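PDB 1XKL: salicylic acid-binding protein 2, which hydrolyses methyl salicylate to salicylate and methanol, releasing the active defence hormone for systemic acquired resistance in tobacco. Local coordinates for the interface of chains A and B. Sequence-based numbering; all coordinates share one arbitrary frame. Chains: chain A/B, salicylic acid-binding protein 2.

The interface of chains A and B. Residues chain A 174-175, 177; chain B 38, 44.
The methyl CG2 of B:Thr44 packs against A:Leu175, the last residue of helix 166-175, and A:Arg177 in the loop that follows. It lies 3.6 Å from A:Leu175 CA. The backbone oxygen O of A:Leu175 is 3.2 Å from the same CG2, which marks this as the tight part of the patch. A:Leu175 adds its branch CD2, 4.0 Å from B:Thr44 CG2. On another side the aliphatic stretch of A:Arg177 runs past B:Thr44 in the opposite direction, with CG 3.8 Å from CG2; the methylenes CG and CD make the contact, and the turn about the bond between them (chi3 63°) directs the rest of the chain from there. In B:Thr44, chi1 of 62° puts CG2 anti to the carbonyl carbon, toward A:Leu175 and A:Arg177, with OG1 between the backbone N and C.

The A:Ser174 and B:Asp38 side is looser. A water links B:Asp38 OD2 (2.7 Å) to A:Ser174 O (3.1 Å). The other carboxylate oxygen, OD1, accepts a hydrogen bond from the backbone N-H of B:Thr44 at 2.8 Å from N (157° at H), from above the carboxylate plane, which probably helps to position the threonine.

This small patch of a two-fold symmetric, possibly dimeric, interface joins the end of helix 166-175 and the following loop to the loop after strand 33-36 of the alpha/beta-hydrolase fold; the patch centre lies about 17 Å from the catalytic nucleophile A:Ser81.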
loop_
_atom_site.group_PDB
_atom_site.type_symbol
_atom_site.label_atom_id
_atom_site.label_comp_id
_atom_site.label_asym_id
_atom_site.label_seq_id
_atom_site.Cartn_x
_atom_site.Cartn_y
_atom_site.Cartn_z
ATOM N N SER A 174 5.267 14.945 -13.011
ATOM C CA SER A 174 5.131 13.504 -13.182
ATOM C C SER A 174 6.424 12.827 -13.624
ATOM O O SER A 174 6.468 11.606 -13.739
ATOM C CB SER A 174 4.045 13.192 -14.208
ATOM O OG SER A 174 4.478 13.569 -15.501
ATOM N N LEU A 175 7.479 13.599 -13.872
ATOM C CA LEU A 175 8.730 12.996 -14.325
ATOM C C LEU A 175 9.959 13.261 -13.470
ATOM O O LEU A 175 10.964 12.565 -13.610
ATOM C CB LEU A 175 9.029 13.435 -15.755
ATOM C CG LEU A 175 8.069 12.915 -16.830
ATOM C CD1 LEU A 175 8.379 13.584 -18.170
ATOM C CD2 LEU A 175 8.212 11.407 -16.936
ATOM N N ARG A 177 12.747 13.208 -10.716
ATOM C CA ARG A 177 13.249 12.146 -9.868
ATOM C C ARG A 177 14.320 12.708 -8.944
ATOM O O ARG A 177 14.857 13.794 -9.183
ATOM C CB ARG A 177 13.838 11.021 -10.723
ATOM C CG ARG A 177 12.824 10.300 -11.621
ATOM C CD ARG A 177 13.533 9.331 -12.555
ATOM N NE ARG A 177 14.209 8.271 -11.812
ATOM C CZ ARG A 177 15.051 7.397 -12.350
ATOM N NH1 ARG A 177 15.334 7.449 -13.642
ATOM N NH2 ARG A 177 15.616 6.465 -11.595
ATOM N N ASP B 38 1.610 6.445 -12.532
ATOM C CA ASP B 38 2.531 5.657 -13.339
ATOM C C ASP B 38 2.219 4.201 -12.991
ATOM O O ASP B 38 2.158 3.853 -11.810
ATOM C CB ASP B 38 3.989 5.923 -12.939
ATOM C CG ASP B 38 4.625 7.065 -13.706
ATOM O OD1 ASP B 38 5.779 7.425 -13.373
ATOM O OD2 ASP B 38 3.991 7.593 -14.645
ATOM N N THR B 44 8.354 7.050 -14.350
ATOM C CA THR B 44 9.524 7.063 -13.492
ATOM C C THR B 44 9.547 5.898 -12.505
ATOM O O THR B 44 10.363 5.888 -11.592
ATOM C CB THR B 44 9.656 8.390 -12.715
ATOM O OG1 THR B 44 8.528 8.572 -11.850
ATOM C CG2 THR B 44 9.748 9.560 -13.681
HETATM O O HOH W 1 5.144 9.712 -15.876
#